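Local structure of uncharacterized protein (Pyrococcus horikoshii, 2CYJ) at residues 11-16 against 96-101; 31-36 against 111-116. The protein is of unknown function, a small single-chain member of the conserved Mth938-like (DUF498) family from a hyperthermophilic archaeon. All blocks are in the same frame, centred on the assembly; numbering follows the deposited sequence.

Interaction 1: 11-16 against 96-101; sequences VKIDGK and EALKLL
Strand 10-13 packs against helix 94-104 through side chains alone, the nearest CA atoms, those of Val-11 and Leu-98, standing 9.7 Å apart. Leu-98 carries the helix side of the contact. Its two methyls divide the work: CD1 meets CG1 of Val-11 at 4.1 Å, while CD2 comes more loosely to CD1 of Ile-13, at 4.4 Å. The side chains of Val-11 and Leu-98 cross at about a right angle and touch through methyl groups. Val-11 and Ile-13 lie two positions apart on the strand and therefore project from the same face, both toward the helix. In Ile-13 the CG1 arm is fully extended (chi2 178°), which carries CD1 far enough out to meet the leucine. The beta-branched valine and isoleucine suit an extended backbone, while leucine, branched only at CG, suits the helix. The side chain of Lys-12, between them in sequence, packs on Glu-4 and Glu-5 of the neighbouring strand 3-7. Past Ile-13 the chain reverses in a type I' turn, closed by paired backbone bonds, Ile-13 N to Lys-16 O at 3.0 Å and Lys-16 N to Ile-13 O at 3.0 Å. Asp-14 and Gly-15 take its corners with positive phi, 58° and 82°, a conformation glycine adopts readily. Phe-18 touches both Val-11 and Ile-13, and Val-6 reaches Leu-98, widening the apolar layer. The arrangement is that of a tight two-residue beta-hairpin, part of a three-stranded antiparallel sheet, laid with its apolar face against a helix.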
loop_
_atom_site.group_PDB
_atom_site.type_symbol
_atom_site.label_atom_id
_atom_site.label_comp_id
_atom_site.label_asym_id
_atom_site.label_seq_id
_atom_site.Cartn_x
_atom_site.Cartn_y
_atom_site.Cartn_z
ATOM N N VAL A 11 -10.812 5.674 -4.029
ATOM C CA VAL A 11 -9.760 6.645 -4.294
ATOM C C VAL A 11 -9.673 6.889 -5.798
ATOM O O VAL A 11 -9.872 5.967 -6.592
ATOM C CB VAL A 11 -8.380 6.186 -3.758
ATOM C CG1 VAL A 11 -8.456 6.019 -2.240
ATOM C CG2 VAL A 11 -7.934 4.905 -4.443
ATOM N N LYS A 12 -9.424 8.141 -6.184
ATOM C CA LYS A 12 -9.296 8.508 -7.595
ATOM C C LYS A 12 -7.830 8.863 -7.791
ATOM O O LYS A 12 -7.334 9.829 -7.207
ATOM C CB LYS A 12 -10.179 9.709 -7.949
ATOM C CG LYS A 12 -10.187 10.029 -9.445
ATOM C CD LYS A 12 -11.075 11.223 -9.749
ATOM C CE LYS A 12 -10.864 11.726 -11.168
ATOM N NZ LYS A 12 -11.820 12.840 -11.445
ATOM N N ILE A 13 -7.140 8.057 -8.591
ATOM C CA ILE A 13 -5.720 8.241 -8.844
ATOM C C ILE A 13 -5.478 8.093 -10.345
ATOM O O ILE A 13 -6.004 7.168 -10.972
ATOM C CB ILE A 13 -4.911 7.197 -8.033
ATOM C CG1 ILE A 13 -5.136 7.446 -6.536
ATOM C CG2 ILE A 13 -3.430 7.278 -8.389
ATOM C CD1 ILE A 13 -4.430 6.459 -5.614
ATOM N N ASP A 14 -4.692 9.011 -10.912
ATOM C CA ASP A 14 -4.409 9.025 -12.349
ATOM C C ASP A 14 -5.721 9.141 -13.119
ATOM O O ASP A 14 -5.837 8.683 -14.266
ATOM C CB ASP A 14 -3.651 7.766 -12.785
ATOM C CG ASP A 14 -2.200 7.778 -12.359
ATOM O OD1 ASP A 14 -1.466 6.841 -12.753
ATOM O OD2 ASP A 14 -1.785 8.710 -11.636
ATOM N N GLY A 15 -6.710 9.744 -12.464
ATOM C CA GLY A 15 -8.013 9.961 -13.076
ATOM C C GLY A 15 -8.965 8.786 -13.061
ATOM O O GLY A 15 -10.102 8.895 -13.534
ATOM N N LYS A 16 -8.512 7.668 -12.509
ATOM C CA LYS A 16 -9.322 6.458 -12.453
ATOM C C LYS A 16 -9.849 6.203 -11.047
ATOM O O LYS A 16 -9.157 6.458 -10.071
ATOM C CB LYS A 16 -8.489 5.264 -12.922
ATOM C CG LYS A 16 -8.090 5.340 -14.395
ATOM C CD LYS A 16 -7.142 4.216 -14.806
ATOM C CE LYS A 16 -5.780 4.364 -14.140
ATOM N NZ LYS A 16 -4.847 3.254 -14.495
ATOM N N GLU A 96 -3.820 10.194 5.277
ATOM C CA GLU A 96 -2.527 10.797 5.580
ATOM C C GLU A 96 -1.460 10.118 4.721
ATOM O O GLU A 96 -0.585 10.778 4.160
ATOM C CB GLU A 96 -2.173 10.619 7.058
ATOM C CG GLU A 96 -0.739 11.059 7.363
ATOM C CD GLU A 96 -0.285 10.782 8.784
ATOM O OE1 GLU A 96 -0.958 10.027 9.511
ATOM O OE2 GLU A 96 0.773 11.315 9.165
ATOM N N ALA A 97 -1.533 8.796 4.607
ATOM C CA ALA A 97 -0.547 8.068 3.818
ATOM C C ALA A 97 -0.505 8.535 2.363
ATOM O O ALA A 97 0.572 8.693 1.799
ATOM C CB ALA A 97 -0.811 6.559 3.889
ATOM N N LEU A 98 -1.670 8.749 1.751
ATOM C CA LEU A 98 -1.695 9.198 0.362
ATOM C C LEU A 98 -1.238 10.643 0.229
ATOM O O LEU A 98 -0.665 11.025 -0.792
ATOM C CB LEU A 98 -3.091 9.003 -0.246
ATOM C CG LEU A 98 -3.395 7.532 -0.572
ATOM C CD1 LEU A 98 -4.860 7.370 -0.911
ATOM C CD2 LEU A 98 -2.533 7.071 -1.741
ATOM N N LYS A 99 -1.496 11.453 1.253
ATOM C CA LYS A 99 -1.045 12.832 1.201
ATOM C C LYS A 99 0.490 12.816 1.280
ATOM O O LYS A 99 1.161 13.579 0.577
ATOM C CB LYS A 99 -1.654 13.638 2.352
ATOM C CG LYS A 99 -1.553 15.155 2.162
ATOM C CD LYS A 99 -2.276 15.610 0.889
ATOM C CE LYS A 99 -2.217 17.120 0.703
ATOM N NZ LYS A 99 -2.744 17.491 -0.646
ATOM N N LEU A 100 1.047 11.932 2.108
ATOM C CA LEU A 100 2.498 11.821 2.232
ATOM C C LEU A 100 3.092 11.238 0.943
ATOM O O LEU A 100 4.180 11.630 0.527
ATOM C CB LEU A 100 2.875 10.933 3.422
ATOM C CG LEU A 100 4.371 10.754 3.688
ATOM C CD1 LEU A 100 5.011 12.092 4.067
ATOM C CD2 LEU A 100 4.545 9.758 4.828
ATOM N N LEU A 101 2.386 10.301 0.309
ATOM C CA LEU A 101 2.874 9.723 -0.944
ATOM C C LEU A 101 3.023 10.839 -1.984
ATOM O O LEU A 101 4.010 10.910 -2.715
ATOM C CB LEU A 101 1.896 8.666 -1.462
ATOM C CG LEU A 101 2.348 7.933 -2.731
ATOM C CD1 LEU A 101 3.617 7.130 -2.450
ATOM C CD2 LEU A 101 1.227 7.013 -3.212
#

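Interaction 2: 31-36 against 111-116; sequences ERRMKE and LAIIHV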
loop_
_atom_site.group_PDB
_atom_site.type_symbol
_atom_site.label_atom_id
_atom_site.label_comp_id
_atom_site.label_asym_id
_atom_site.label_seq_id
_atom_site.Cartn_x
_atom_site.Cartn_y
_atom_site.Cartn_z
ATOM N N GLU A 31 -1.731 -1.687 -9.687
ATOM C CA GLU A 31 -2.351 -3.007 -9.774
ATOM C C GLU A 31 -3.284 -3.189 -8.590
ATOM O O GLU A 31 -3.176 -2.493 -7.577
ATOM C CB GLU A 31 -1.319 -4.131 -9.703
ATOM C CG GLU A 31 -0.423 -4.305 -10.906
ATOM C CD GLU A 31 0.204 -5.687 -10.915
ATOM O OE1 GLU A 31 -0.467 -6.636 -10.459
ATOM O OE2 GLU A 31 1.351 -5.834 -11.384
ATOM N N ARG A 32 -4.198 -4.143 -8.702
ATOM C CA ARG A 32 -5.099 -4.402 -7.597
ATOM C C ARG A 32 -4.298 -5.101 -6.493
ATOM O O ARG A 32 -3.335 -5.827 -6.763
ATOM C CB ARG A 32 -6.262 -5.297 -8.047
ATOM C CG ARG A 32 -5.861 -6.706 -8.444
ATOM C CD ARG A 32 -7.089 -7.585 -8.694
ATOM N NE ARG A 32 -7.798 -7.890 -7.456
ATOM C CZ ARG A 32 -7.472 -8.876 -6.623
ATOM N NH1 ARG A 32 -6.444 -9.677 -6.885
ATOM N NH2 ARG A 32 -8.172 -9.054 -5.513
ATOM N N ARG A 33 -4.672 -4.852 -5.248
ATOM C CA ARG A 33 -4.004 -5.508 -4.143
ATOM C C ARG A 33 -4.549 -6.937 -4.056
ATOM O O ARG A 33 -5.771 -7.141 -4.079
ATOM C CB ARG A 33 -4.287 -4.778 -2.826
ATOM C CG ARG A 33 -3.637 -5.447 -1.631
ATOM C CD ARG A 33 -4.157 -4.949 -0.296
ATOM N NE ARG A 33 -3.739 -5.896 0.735
ATOM C CZ ARG A 33 -4.334 -6.063 1.910
ATOM N NH1 ARG A 33 -5.393 -5.336 2.245
ATOM N NH2 ARG A 33 -3.894 -7.003 2.730
ATOM N N MET A 34 -3.662 -7.925 -3.963
ATOM C CA MET A 34 -4.110 -9.312 -3.877
ATOM C C MET A 34 -4.293 -9.655 -2.402
ATOM O O MET A 34 -3.631 -10.530 -1.840
ATOM C CB MET A 34 -3.073 -10.254 -4.490
ATOM C CG MET A 34 -2.772 -9.888 -5.928
ATOM S SD MET A 34 -1.867 -11.190 -6.785
ATOM C CE MET A 34 -0.334 -11.041 -6.027
ATOM N N LYS A 35 -5.229 -8.956 -1.781
ATOM C CA LYS A 35 -5.472 -9.141 -0.369
ATOM C C LYS A 35 -5.945 -10.537 -0.023
ATOM O O LYS A 35 -5.782 -10.982 1.118
ATOM C CB LYS A 35 -6.437 -8.074 0.156
ATOM C CG LYS A 35 -7.881 -8.211 -0.232
ATOM C CD LYS A 35 -8.657 -7.122 0.498
ATOM C CE LYS A 35 -10.126 -7.195 0.210
ATOM N NZ LYS A 35 -10.825 -6.004 0.769
ATOM N N GLU A 36 -6.505 -11.245 -1.002
ATOM C CA GLU A 36 -6.958 -12.606 -0.753
ATOM C C GLU A 36 -5.803 -13.481 -0.245
ATOM O O GLU A 36 -6.027 -14.454 0.468
ATOM C CB GLU A 36 -7.563 -13.221 -2.023
ATOM C CG GLU A 36 -6.639 -13.260 -3.235
ATOM C CD GLU A 36 -6.587 -11.947 -4.005
ATOM O OE1 GLU A 36 -7.236 -10.963 -3.587
ATOM O OE2 GLU A 36 -5.885 -11.917 -5.038
ATOM N N LEU A 111 7.160 2.173 -3.102
ATOM C CA LEU A 111 6.205 1.091 -3.335
ATOM C C LEU A 111 5.093 1.366 -2.312
ATOM O O LEU A 111 5.358 1.442 -1.109
ATOM C CB LEU A 111 6.835 -0.274 -3.050
ATOM C CG LEU A 111 5.856 -1.459 -3.061
ATOM C CD1 LEU A 111 5.191 -1.627 -4.435
ATOM C CD2 LEU A 111 6.627 -2.722 -2.677
ATOM N N ALA A 112 3.855 1.531 -2.771
ATOM C CA ALA A 112 2.764 1.821 -1.844
ATOM C C ALA A 112 1.659 0.781 -1.894
ATOM O O ALA A 112 1.265 0.353 -2.970
ATOM C CB ALA A 112 2.166 3.205 -2.150
ATOM N N ILE A 113 1.182 0.362 -0.725
ATOM C CA ILE A 113 0.076 -0.595 -0.641
ATOM C C ILE A 113 -1.006 0.205 0.063
ATOM O O ILE A 113 -0.817 0.680 1.192
ATOM C CB ILE A 113 0.451 -1.835 0.179
ATOM C CG1 ILE A 113 1.631 -2.551 -0.490
ATOM C CG2 ILE A 113 -0.754 -2.770 0.282
ATOM C CD1 ILE A 113 2.251 -3.644 0.362
ATOM N N ILE A 114 -2.127 0.375 -0.625
ATOM C CA ILE A 114 -3.216 1.197 -0.120
ATOM C C ILE A 114 -4.495 0.439 0.204
ATOM O O ILE A 114 -5.140 -0.126 -0.687
ATOM C CB ILE A 114 -3.557 2.289 -1.166
ATOM C CG1 ILE A 114 -2.280 3.039 -1.587
ATOM C CG2 ILE A 114 -4.635 3.222 -0.625
ATOM C CD1 ILE A 114 -1.588 3.840 -0.475
ATOM N N HIS A 115 -4.861 0.445 1.483
ATOM C CA HIS A 115 -6.076 -0.206 1.944
ATOM C C HIS A 115 -7.124 0.907 2.031
ATOM O O HIS A 115 -6.962 1.874 2.781
ATOM C CB HIS A 115 -5.814 -0.850 3.303
ATOM C CG HIS A 115 -6.984 -1.605 3.847
ATOM N ND1 HIS A 115 -7.635 -2.582 3.134
ATOM C CD2 HIS A 115 -7.613 -1.529 5.047
ATOM C CE1 HIS A 115 -8.614 -3.081 3.870
ATOM N NE2 HIS A 115 -8.621 -2.459 5.034
ATOM N N VAL A 116 -8.192 0.764 1.250
ATOM C CA VAL A 116 -9.213 1.800 1.172
ATOM C C VAL A 116 -10.392 1.762 2.140
ATOM O O VAL A 116 -11.190 2.710 2.174
ATOM C CB VAL A 116 -9.742 1.937 -0.297
ATOM C CG1 VAL A 116 -8.568 2.184 -1.240
ATOM C CG2 VAL A 116 -10.500 0.689 -0.722
#
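Buried charge marks this contact: the guanidinium of Arg-33 approaches the ring of His-115, its NH1 lying 3.7 Å from His-115 ND1, yet the two are joined through a third residue. The contact lies beside the mixed five-stranded sheet: Arg-33 directly follows edge strand 30-32, while Ile-113 and His-115 belong to the central strand 110-115, with strand 22-24 between the two strands. Asp-21 supplies the link, its OD2 forming a salt bridge with Arg-33 NH1 and a hydrogen bond with His-115 ND1. Glu-52 pairs with Arg-33 NE and the carbonyl of Ser-45 takes NH2, so every nitrogen of the guanidinium has a partner and its rotation is fixed. Asp-21 and Glu-52 probably offset the buried positive charge. The planes of guanidinium and imidazole stand 86° apart, which rules out a parallel stack; His-115 ND1 lies at the guanidinium edge. Arginine suits the place because its apolar stem is useful too. With CG anti to the backbone N (chi1 179°) and the chain extended as far as NE, CD of Arg-33 is brought to CG2 of Ile-113 at 4.1 Å, the two side chains crossing at about a right angle. CB of Lys-35 rests over the centre of one face of the Arg-33 guanidinium, 3.4 Å above its plane. Within 31-36, Arg-32 of the edge strand and Glu-36 at the start of helix 36-42 form an end-on, two-nitrogen salt bridge: NH1 of Arg-32 meets OE2 of Glu-36 at 3.0 Å, and NH2 meets OE1 at 2.9 Å.

How the interactions relate
Strand 110-115 connects the two contacts, whose centres are 13 Å apart. The alternate residues Ile-113 and His-115 take part in interaction 2, whereas Ala-112 and Ile-114 turn to helix 94-104 and so to interaction 1. The closest junction is Leu-98 CD2 to Ile-114 CD1, 3.6 Å, with Leu-101 CD2 to Ala-112 CB at 4.1 Å beside it. From the hairpin, Val-11 CG1 reaches Val-116 CG1 at 4.0 Å. Helix and strand are consecutive in the chain, and the segments of the two contacts alternate along it. Interaction 1 is wholly apolar, while interaction 2 combines apolar packing with buried charges; no active site is known to relate them to.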